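Local atomic coordinates of anti-restriction endonuclease (PDB entry 3WX4), a protein that mimics DNA, inhibiting DNA binding by the bacterial histone-like protein H-NS and helping phage T4 evade the host McrA restriction endonuclease. Residues Y11-D16 with D73-I78; V33-E38 with H83-E88; I49-D54 with G59-I64. All coordinates share one frame; numbering follows the deposited sequence.

How the contacts relate
Contacts 1 and 3 meet at the three-stranded antiparallel sheet: strand 2-14 and strand 47-51 flank strand 60-65, and Tyr11 N lies 2.7 Å from Val63 O. Contact 1 is buried and wholly apolar, packing helix 71-84 on the sheet. Contact 3, partly buried, is the hairpin of strands 47-51 and 60-65, where backbone hydrogen bonds, aromatic packing and two waters combine. Both also touch the second subunit. Contact 2 uses the C-terminal part of the same helix as contact 1, but joins it to helix 26-43 at a more exposed place through a tyrosine-carboxylate pair. Val33 and Val37 of its first segment pack on contact 3.

Contact 1: residues Y11-D16 with D73-I78; sequences YTFKID and DVLKTI
Leu75 sets one of its methyls squarely on the ring of Phe13. Its CD2 stands 3.5 Å from the centroid of the Phe13 ring and 11° off the ring normal, a CH-pi contact over the middle of the face. The second branch is less central: Leu75 CD1 leans toward one side of the ring, 3.8 Å from Phe13 CE2. The two side chains come from opposite directions, one rising from strand 2-14 and the other reaching out from helix 71-84. With CG anti to the backbone N (chi1 -174°), the ring of Phe13 is carried toward the helix.

One helical turn on, Ile78 closes the adjoining flank. Its CG2 sits at the edge of the Phe13 ring, near the ring plane, at 4.1 Å from CE1 of Phe13. The same CG2 meets the end of Ile15, whose CD1 is 3.8 Å from Ile78 CG2. One methyl, the CG2 branch of Ile78, thus serves both strand residues, while Leu75 occupies the ring face.

Against the close fit on the Phe13 face, these Ile78 contacts are thinner, and on the solvent side of the helix the exposed Lys76 turns away from the strand. Tyr11 points at the helix but reaches past 73-78 to Ile71. No hydrogen bond crosses between the segments, so the join rests on apolar packing.

The contact fastens helix 71-84 to the sheet. Phe13 also packs on Met79, Ile15 on Val82 and Phe61, and Ile78 on Ile49 of strand 47-51. Residues Tyr11 to Phe13 pair antiparallel with a strand of the second subunit, continuing the sheet across the interface, where Leu75 packs on Ile2 of that subunit.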
loop_
_atom_site.group_PDB
_atom_site.type_symbol
_atom_site.label_atom_id
_atom_site.label_comp_id
_atom_site.label_asym_id
_atom_site.label_seq_id
_atom_site.Cartn_x
_atom_site.Cartn_y
_atom_site.Cartn_z
ATOM N N TYR A 11 -6.134 1.798 -10.371
ATOM C CA TYR A 11 -5.867 2.267 -11.720
ATOM C C TYR A 11 -4.956 1.299 -12.472
ATOM O O TYR A 11 -4.179 0.594 -11.835
ATOM C CB TYR A 11 -5.141 3.613 -11.676
ATOM C CG TYR A 11 -5.957 4.705 -11.052
ATOM C CD1 TYR A 11 -6.846 5.437 -11.818
ATOM C CD2 TYR A 11 -5.917 4.941 -9.676
ATOM C CE1 TYR A 11 -7.704 6.388 -11.229
ATOM C CE2 TYR A 11 -6.771 5.891 -9.084
ATOM C CZ TYR A 11 -7.664 6.598 -9.885
ATOM O OH TYR A 11 -8.589 7.482 -9.340
ATOM N N THR A 12 -5.070 1.287 -13.804
ATOM C CA THR A 12 -4.171 0.502 -14.644
ATOM C C THR A 12 -3.346 1.572 -15.326
ATOM O O THR A 12 -3.865 2.402 -16.094
ATOM C CB THR A 12 -4.913 -0.317 -15.679
ATOM O OG1 THR A 12 -5.649 -1.325 -15.014
ATOM C CG2 THR A 12 -3.937 -0.974 -16.629
ATOM N N PHE A 13 -2.069 1.599 -15.003
ATOM C CA PHE A 13 -1.165 2.580 -15.557
ATOM C C PHE A 13 -0.277 1.861 -16.574
ATOM O O PHE A 13 0.394 0.899 -16.210
ATOM C CB PHE A 13 -0.306 3.152 -14.419
ATOM C CG PHE A 13 0.582 4.273 -14.840
ATOM C CD1 PHE A 13 1.935 4.268 -14.507
ATOM C CD2 PHE A 13 0.068 5.358 -15.563
ATOM C CE1 PHE A 13 2.779 5.309 -14.876
ATOM C CE2 PHE A 13 0.885 6.425 -15.946
ATOM C CZ PHE A 13 2.262 6.414 -15.605
ATOM N N LYS A 14 -0.286 2.304 -17.831
ATOM C CA LYS A 14 0.548 1.688 -18.860
ATOM C C LYS A 14 1.821 2.452 -18.967
ATOM O O LYS A 14 1.805 3.677 -19.096
ATOM C CB LYS A 14 -0.161 1.720 -20.207
ATOM C CG LYS A 14 0.614 1.127 -21.393
ATOM C CD LYS A 14 -0.398 0.994 -22.573
ATOM C CE LYS A 14 0.290 0.852 -23.886
ATOM N NZ LYS A 14 -0.682 1.035 -24.978
ATOM N N ILE A 15 2.950 1.759 -18.894
ATOM C CA ILE A 15 4.198 2.441 -19.003
ATOM C C ILE A 15 4.740 1.979 -20.320
ATOM O O ILE A 15 5.305 0.876 -20.450
ATOM C CB ILE A 15 5.115 2.114 -17.804
ATOM C CG1 ILE A 15 4.429 2.537 -16.510
ATOM C CG2 ILE A 15 6.420 2.850 -17.933
ATOM C CD1 ILE A 15 5.234 2.230 -15.238
ATOM N N ASP A 16 4.523 2.806 -21.346
ATOM C CA ASP A 16 4.968 2.456 -22.699
ATOM C C ASP A 16 6.415 1.930 -22.865
ATOM O O ASP A 16 6.636 0.883 -23.511
ATOM C CB ASP A 16 4.828 3.665 -23.627
ATOM C CG ASP A 16 3.352 4.157 -23.785
ATOM O OD1 ASP A 16 2.360 3.432 -23.443
ATOM O OD2 ASP A 16 3.213 5.305 -24.296
ATOM N N ASP A 73 -0.044 12.472 -8.586
ATOM C CA ASP A 73 1.263 12.587 -7.948
ATOM C C ASP A 73 1.958 11.207 -7.931
ATOM O O ASP A 73 3.198 11.123 -8.039
ATOM C CB ASP A 73 1.156 13.098 -6.509
ATOM C CG ASP A 73 0.688 14.573 -6.448
ATOM O OD1 ASP A 73 1.121 15.366 -7.333
ATOM O OD2 ASP A 73 -0.104 14.900 -5.529
ATOM N N VAL A 74 1.166 10.157 -7.754
ATOM C CA VAL A 74 1.726 8.811 -7.728
ATOM C C VAL A 74 2.369 8.513 -9.086
ATOM O O VAL A 74 3.474 7.987 -9.146
ATOM C CB VAL A 74 0.651 7.715 -7.440
ATOM C CG1 VAL A 74 1.312 6.301 -7.558
ATOM C CG2 VAL A 74 0.040 7.899 -5.996
ATOM N N LEU A 75 1.704 8.881 -10.173
ATOM C CA LEU A 75 2.273 8.598 -11.481
ATOM C C LEU A 75 3.578 9.325 -11.693
ATOM O O LEU A 75 4.480 8.799 -12.297
ATOM C CB LEU A 75 1.262 8.925 -12.580
ATOM C CG LEU A 75 -0.081 8.185 -12.360
ATOM C CD1 LEU A 75 -1.054 8.542 -13.485
ATOM C CD2 LEU A 75 0.116 6.670 -12.293
ATOM N N LYS A 76 3.707 10.546 -11.174
ATOM C CA LYS A 76 4.925 11.286 -11.362
ATOM C C LYS A 76 6.053 10.590 -10.649
ATOM O O LYS A 76 7.186 10.556 -11.133
ATOM C CB LYS A 76 4.815 12.706 -10.776
ATOM C CG LYS A 76 4.264 13.774 -11.705
ATOM C CD LYS A 76 4.384 15.143 -10.960
ATOM C CE LYS A 76 3.871 16.336 -11.790
ATOM N NZ LYS A 76 3.954 17.625 -10.969
ATOM N N THR A 77 5.759 10.091 -9.455
ATOM C CA THR A 77 6.773 9.422 -8.673
ATOM C C THR A 77 7.207 8.144 -9.428
ATOM O O THR A 77 8.390 7.857 -9.557
ATOM C CB THR A 77 6.222 9.048 -7.293
ATOM O OG1 THR A 77 5.881 10.243 -6.577
ATOM C CG2 THR A 77 7.285 8.278 -6.462
ATOM N N ILE A 78 6.234 7.384 -9.906
ATOM C CA ILE A 78 6.566 6.145 -10.629
ATOM C C ILE A 78 7.485 6.489 -11.811
ATOM O O ILE A 78 8.543 5.882 -11.985
ATOM C CB ILE A 78 5.281 5.458 -11.130
ATOM C CG1 ILE A 78 4.465 4.930 -9.947
ATOM C CG2 ILE A 78 5.641 4.273 -12.108
ATOM C CD1 ILE A 78 3.069 4.550 -10.351
#

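Contact 2: residues V33-E38 with H83-E88; sequences VNELVE and HDYEIE
The phenol of Tyr85 donates a hydrogen bond to the carboxylate of Glu35, with Tyr85 OH only 2.4 Å from Glu35 OE2. The distance is shorter than usual for such a bond, and its exact value is doubtful. The carboxylate meets the ring at its hydroxyl end, OE2 lying near the ring plane, and the two planes are turned 33° against each other. The stem of the glutamate takes part as well: Glu35 CG is 3.3 Å from Tyr85 OH, bringing the hydroxyl alongside the aliphatic chain.

Glu35 runs out from its helix with CG anti to the backbone N (chi1 178°) and continues extended beyond CG, which lays its chain past the hydroxyl before the carboxylate turns to it. Tyr85 reaches across to helix 26-43, the nearest CA atoms of the two segments, those of Leu36 and Tyr85, being 9.3 Å apart. Beside this polar end is a looser apolar one, where Leu36 CD1 approaches the ring edge at 4.3 Å from Tyr85 CE2. The contact therefore grades from the exposed Glu35 to the buried Leu36.

Just after Tyr85, Glu86 leaves helical angles with a positive phi of 50°. Tyr85 thus bridges from the C-terminal region of helix 71-84 to helix 26-43. Leu36 continues inward onto Tyr81 and Val82 of helix 71-84 and Leu18 of helix 16-24, while Ile87 packs on Ile17 and Leu18 of that same short helix.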
loop_
_atom_site.group_PDB
_atom_site.type_symbol
_atom_site.label_atom_id
_atom_site.label_comp_id
_atom_site.label_asym_id
_atom_site.label_seq_id
_atom_site.Cartn_x
_atom_site.Cartn_y
_atom_site.Cartn_z
ATOM N N VAL A 33 11.435 -4.532 -13.660
ATOM C CA VAL A 33 10.147 -4.317 -13.081
ATOM C C VAL A 33 10.057 -4.781 -11.640
ATOM O O VAL A 33 9.326 -4.195 -10.810
ATOM C CB VAL A 33 9.080 -4.996 -13.930
ATOM C CG1 VAL A 33 7.880 -5.270 -13.133
ATOM C CG2 VAL A 33 8.766 -4.097 -15.072
ATOM N N ASN A 34 10.807 -5.825 -11.312
ATOM C CA ASN A 34 10.685 -6.290 -9.935
ATOM C C ASN A 34 11.475 -5.379 -8.940
ATOM O O ASN A 34 11.068 -5.251 -7.789
ATOM C CB ASN A 34 11.052 -7.778 -9.869
ATOM C CG ASN A 34 9.866 -8.681 -10.334
ATOM O OD1 ASN A 34 8.932 -8.974 -9.532
ATOM N ND2 ASN A 34 9.850 -9.060 -11.642
ATOM N N GLU A 35 12.573 -4.769 -9.391
ATOM C CA GLU A 35 13.314 -3.839 -8.542
ATOM C C GLU A 35 12.500 -2.557 -8.459
ATOM O O GLU A 35 12.412 -1.938 -7.394
ATOM C CB GLU A 35 14.688 -3.513 -9.099
ATOM C CG GLU A 35 15.424 -2.503 -8.225
ATOM C CD GLU A 35 16.795 -2.088 -8.759
ATOM O OE1 GLU A 35 17.789 -2.651 -8.268
ATOM O OE2 GLU A 35 16.911 -1.196 -9.662
ATOM N N LEU A 36 11.850 -2.187 -9.565
ATOM C CA LEU A 36 11.044 -0.982 -9.575
ATOM C C LEU A 36 9.930 -1.036 -8.531
ATOM O O LEU A 36 9.740 -0.095 -7.704
ATOM C CB LEU A 36 10.469 -0.742 -10.978
ATOM C CG LEU A 36 9.427 0.374 -11.107
ATOM C CD1 LEU A 36 10.125 1.718 -10.919
ATOM C CD2 LEU A 36 8.789 0.320 -12.539
ATOM N N VAL A 37 9.180 -2.123 -8.545
ATOM C CA VAL A 37 8.079 -2.317 -7.623
ATOM C C VAL A 37 8.599 -2.398 -6.194
ATOM O O VAL A 37 8.006 -1.867 -5.267
ATOM C CB VAL A 37 7.312 -3.634 -7.987
ATOM C CG1 VAL A 37 6.347 -4.011 -6.888
ATOM C CG2 VAL A 37 6.512 -3.375 -9.320
ATOM N N GLU A 38 9.723 -3.056 -6.008
ATOM C CA GLU A 38 10.227 -3.183 -4.647
ATOM C C GLU A 38 10.664 -1.820 -4.096
ATOM O O GLU A 38 10.326 -1.473 -2.953
ATOM C CB GLU A 38 11.401 -4.145 -4.631
ATOM C CG GLU A 38 12.006 -4.295 -3.249
ATOM C CD GLU A 38 13.096 -5.315 -3.292
ATOM O OE1 GLU A 38 12.788 -6.481 -3.646
ATOM O OE2 GLU A 38 14.257 -4.935 -3.018
ATOM N N HIS A 83 12.350 6.581 -15.286
ATOM C CA HIS A 83 13.351 7.292 -16.091
ATOM C C HIS A 83 14.749 7.022 -15.629
ATOM O O HIS A 83 15.712 7.064 -16.417
ATOM C CB HIS A 83 13.096 8.797 -16.077
ATOM C CG HIS A 83 11.826 9.174 -16.754
ATOM N ND1 HIS A 83 11.509 8.723 -18.020
ATOM C CD2 HIS A 83 10.785 9.939 -16.348
ATOM C CE1 HIS A 83 10.320 9.197 -18.361
ATOM N NE2 HIS A 83 9.859 9.935 -17.367
ATOM N N ASP A 84 14.891 6.747 -14.342
ATOM C CA ASP A 84 16.220 6.494 -13.841
ATOM C C ASP A 84 16.903 5.278 -14.479
ATOM O O ASP A 84 18.125 5.237 -14.527
ATOM C CB ASP A 84 16.196 6.332 -12.328
ATOM C CG ASP A 84 17.599 6.371 -11.738
ATOM O OD1 ASP A 84 18.276 7.413 -11.956
ATOM O OD2 ASP A 84 18.035 5.378 -11.096
ATOM N N TYR A 85 16.137 4.284 -14.960
ATOM C CA TYR A 85 16.776 3.135 -15.622
ATOM C C TYR A 85 17.286 3.491 -17.027
ATOM O O TYR A 85 18.044 2.730 -17.639
ATOM C CB TYR A 85 15.801 1.963 -15.734
ATOM C CG TYR A 85 15.512 1.324 -14.407
ATOM C CD1 TYR A 85 16.386 0.361 -13.877
ATOM C CD2 TYR A 85 14.419 1.719 -13.650
ATOM C CE1 TYR A 85 16.172 -0.183 -12.627
ATOM C CE2 TYR A 85 14.186 1.171 -12.364
ATOM C CZ TYR A 85 15.082 0.217 -11.865
ATOM O OH TYR A 85 14.903 -0.303 -10.591
ATOM N N GLU A 86 16.868 4.627 -17.564
ATOM C CA GLU A 86 17.339 5.027 -18.899
ATOM C C GLU A 86 17.166 3.862 -19.867
ATOM O O GLU A 86 18.110 3.426 -20.529
ATOM C CB GLU A 86 18.817 5.424 -18.847
ATOM C CG GLU A 86 19.103 6.666 -17.991
ATOM C CD GLU A 86 20.598 7.002 -17.946
ATOM O OE1 GLU A 86 21.344 6.413 -17.124
ATOM O OE2 GLU A 86 21.027 7.849 -18.765
ATOM N N ILE A 87 15.940 3.369 -19.922
ATOM C CA ILE A 87 15.617 2.247 -20.779
ATOM C C ILE A 87 15.809 2.556 -22.281
ATOM O O ILE A 87 16.033 1.654 -23.074
ATOM C CB ILE A 87 14.224 1.787 -20.462
ATOM C CG1 ILE A 87 14.173 1.416 -18.957
ATOM C CG2 ILE A 87 13.905 0.505 -21.331
ATOM C CD1 ILE A 87 12.798 1.255 -18.381
ATOM N N GLU A 88 15.746 3.839 -22.649
ATOM C CA GLU A 88 15.969 4.246 -24.040
ATOM C C GLU A 88 17.293 3.645 -24.545
ATOM O O GLU A 88 17.417 3.293 -25.698
ATOM C CB GLU A 88 16.059 5.785 -24.135
ATOM C CG GLU A 88 14.726 6.481 -23.873
ATOM C CD GLU A 88 14.433 6.708 -22.385
ATOM O OE1 GLU A 88 15.359 6.546 -21.528
ATOM O OE2 GLU A 88 13.262 7.060 -22.091
#

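Contact 3: residues I49-D54 with G59-I64; sequences IGTYKD and GYFYVI
Tyr62 folds its ring back over Gly50 by placing CG between its own backbone N and carbonyl carbon (chi1 59°), whereas Tyr52 keeps CG beside its N (chi1 -75°) and lays its ring across the opposite strand. The backbone of Gly50 lies directly against the Tyr62 ring: its CA rests over the face, 3.6 Å from the ring centroid, as a CH-pi contact, and Gly50 N also lies above that ring. The Tyr52 ring crosses the Tyr62 stem obliquely, its OH 3.5 Å from Tyr62 CB.

Beneath the ring, Gly50 and Tyr62 form an antiparallel hydrogen-bonded pair. Tyr62 N donates to Gly50 O at 2.8 Å, in the carbonyl plane; the return bond from Gly50 N to Tyr62 O is longer, 3.2 Å, with Gly50 N tilted 23° from the plane of the Tyr62 carbonyl. Ile49 and Val63 form the next, non-hydrogen-bonded pair, with side chains toward helix 71-84. Ile49 CG1 also packs against Phe61 CB at 3.9 Å, and Thr51 brings CG2 to 3.7 Å from Phe61 CE1.

Two waters add bridges between the strands. One donates to Ile49 O and is bonded to Tyr62 OH, 2.6 Å away; the other accepts from Tyr52 N and donates to Tyr60 O where the strands part. Tyr52 OH is hydrogen-bonded to Thr12 OG1 on strand 2-14. The hairpin is thus two-sided: Ile49, Phe61 and Val63 join the core under helices 26-43 and 71-84, while Tyr62 and Tyr52 pair aromatic packing with hydroxyls bonded to water and to Thr12 respectively.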
loop_
_atom_site.group_PDB
_atom_site.type_symbol
_atom_site.label_atom_id
_atom_site.label_comp_id
_atom_site.label_asym_id
_atom_site.label_seq_id
_atom_site.Cartn_x
_atom_site.Cartn_y
_atom_site.Cartn_z
ATOM N N ILE A 49 1.469 -0.818 -5.724
ATOM C CA ILE A 49 1.672 -0.931 -7.162
ATOM C C ILE A 49 2.095 -2.372 -7.403
ATOM O O ILE A 49 2.685 -3.017 -6.508
ATOM C CB ILE A 49 2.758 0.016 -7.662
ATOM C CG1 ILE A 49 2.860 -0.095 -9.182
ATOM C CG2 ILE A 49 4.083 -0.264 -6.947
ATOM C CD1 ILE A 49 3.870 0.846 -9.784
ATOM N N GLY A 50 1.776 -2.896 -8.579
ATOM C CA GLY A 50 2.186 -4.270 -8.846
ATOM C C GLY A 50 1.957 -4.580 -10.316
ATOM O O GLY A 50 1.232 -3.876 -11.047
ATOM N N THR A 51 2.595 -5.660 -10.773
ATOM C CA THR A 51 2.410 -6.075 -12.159
ATOM C C THR A 51 1.169 -6.961 -12.165
ATOM O O THR A 51 0.662 -7.385 -11.118
ATOM C CB THR A 51 3.619 -6.959 -12.605
ATOM O OG1 THR A 51 3.801 -7.973 -11.616
ATOM C CG2 THR A 51 4.865 -6.138 -12.618
ATOM N N TYR A 52 0.685 -7.232 -13.371
ATOM C CA TYR A 52 -0.442 -8.137 -13.594
ATOM C C TYR A 52 0.138 -9.515 -14.002
ATOM O O TYR A 52 1.244 -9.572 -14.510
ATOM C CB TYR A 52 -1.270 -7.651 -14.751
ATOM C CG TYR A 52 -2.106 -6.458 -14.390
ATOM C CD1 TYR A 52 -3.324 -6.605 -13.700
ATOM C CD2 TYR A 52 -1.684 -5.193 -14.717
ATOM C CE1 TYR A 52 -4.106 -5.469 -13.349
ATOM C CE2 TYR A 52 -2.452 -4.070 -14.381
ATOM C CZ TYR A 52 -3.645 -4.216 -13.710
ATOM O OH TYR A 52 -4.385 -3.092 -13.433
ATOM N N LYS A 53 -0.639 -10.583 -13.826
ATOM C CA LYS A 53 -0.193 -11.927 -14.192
ATOM C C LYS A 53 -0.228 -12.124 -15.722
ATOM O O LYS A 53 0.609 -12.844 -16.305
ATOM C CB LYS A 53 -1.105 -12.965 -13.506
ATOM C CG LYS A 53 -0.876 -13.072 -11.969
ATOM C CD LYS A 53 -2.102 -13.782 -11.312
ATOM C CE LYS A 53 -2.032 -13.823 -9.783
ATOM N NZ LYS A 53 -0.872 -14.695 -9.340
ATOM N N ASP A 54 -1.201 -11.505 -16.368
ATOM C CA ASP A 54 -1.274 -11.606 -17.822
ATOM C C ASP A 54 -0.041 -11.010 -18.480
ATOM O O ASP A 54 0.273 -9.787 -18.337
ATOM C CB ASP A 54 -2.488 -10.846 -18.398
ATOM C CG ASP A 54 -3.832 -11.509 -18.091
ATOM O OD1 ASP A 54 -3.858 -12.714 -17.798
ATOM O OD2 ASP A 54 -4.892 -10.812 -18.157
ATOM N N GLY A 59 4.267 -4.462 -18.817
ATOM C CA GLY A 59 4.376 -3.019 -18.976
ATOM C C GLY A 59 3.218 -2.226 -18.344
ATOM O O GLY A 59 3.279 -0.973 -18.295
ATOM N N TYR A 60 2.152 -2.903 -17.905
ATOM C CA TYR A 60 1.033 -2.226 -17.240
ATOM C C TYR A 60 1.156 -2.538 -15.757
ATOM O O TYR A 60 1.559 -3.639 -15.396
ATOM C CB TYR A 60 -0.337 -2.771 -17.603
ATOM C CG TYR A 60 -0.743 -2.847 -19.052
ATOM C CD1 TYR A 60 0.084 -2.402 -20.090
ATOM C CD2 TYR A 60 -1.986 -3.369 -19.378
ATOM C CE1 TYR A 60 -0.346 -2.483 -21.430
ATOM C CE2 TYR A 60 -2.405 -3.446 -20.675
ATOM C CZ TYR A 60 -1.580 -3.002 -21.687
ATOM O OH TYR A 60 -2.084 -3.078 -22.958
ATOM N N PHE A 61 0.741 -1.601 -14.903
ATOM C CA PHE A 61 0.815 -1.773 -13.433
ATOM C C PHE A 61 -0.503 -1.432 -12.796
ATOM O O PHE A 61 -1.189 -0.539 -13.309
ATOM C CB PHE A 61 1.881 -0.843 -12.871
ATOM C CG PHE A 61 3.235 -1.193 -13.338
ATOM C CD1 PHE A 61 4.042 -2.016 -12.565
ATOM C CD2 PHE A 61 3.659 -0.821 -14.623
ATOM C CE1 PHE A 61 5.259 -2.481 -13.063
ATOM C CE2 PHE A 61 4.871 -1.278 -15.151
ATOM C CZ PHE A 61 5.682 -2.125 -14.360
ATOM N N TYR A 62 -0.899 -2.139 -11.741
ATOM C CA TYR A 62 -2.126 -1.715 -11.063
ATOM C C TYR A 62 -1.597 -0.679 -10.080
ATOM O O TYR A 62 -0.432 -0.765 -9.645
ATOM C CB TYR A 62 -2.872 -2.848 -10.342
ATOM C CG TYR A 62 -2.108 -3.589 -9.248
ATOM C CD1 TYR A 62 -1.895 -3.001 -8.010
ATOM C CD2 TYR A 62 -1.613 -4.885 -9.467
ATOM C CE1 TYR A 62 -1.207 -3.664 -6.998
ATOM C CE2 TYR A 62 -0.908 -5.576 -8.479
ATOM C CZ TYR A 62 -0.706 -4.958 -7.237
ATOM O OH TYR A 62 -0.005 -5.547 -6.216
ATOM N N VAL A 63 -2.412 0.332 -9.761
ATOM C CA VAL A 63 -1.962 1.384 -8.842
ATOM C C VAL A 63 -3.164 1.715 -7.949
ATOM O O VAL A 63 -4.274 1.930 -8.466
ATOM C CB VAL A 63 -1.540 2.651 -9.608
ATOM C CG1 VAL A 63 -1.127 3.729 -8.639
ATOM C CG2 VAL A 63 -0.355 2.357 -10.501
ATOM N N ILE A 64 -2.962 1.655 -6.635
ATOM C CA ILE A 64 -3.995 1.961 -5.659
ATOM C C ILE A 64 -3.423 2.982 -4.672
ATOM O O ILE A 64 -2.577 2.654 -3.825
ATOM C CB ILE A 64 -4.446 0.708 -4.878
ATOM C CG1 ILE A 64 -4.926 -0.365 -5.856
ATOM C CG2 ILE A 64 -5.674 1.048 -3.958
ATOM C CD1 ILE A 64 -4.980 -1.769 -5.240
HETATM O O HOH W 1 0.902 -4.086 -4.303
HETATM O O HOH W 2 1.951 -6.330 -15.526
#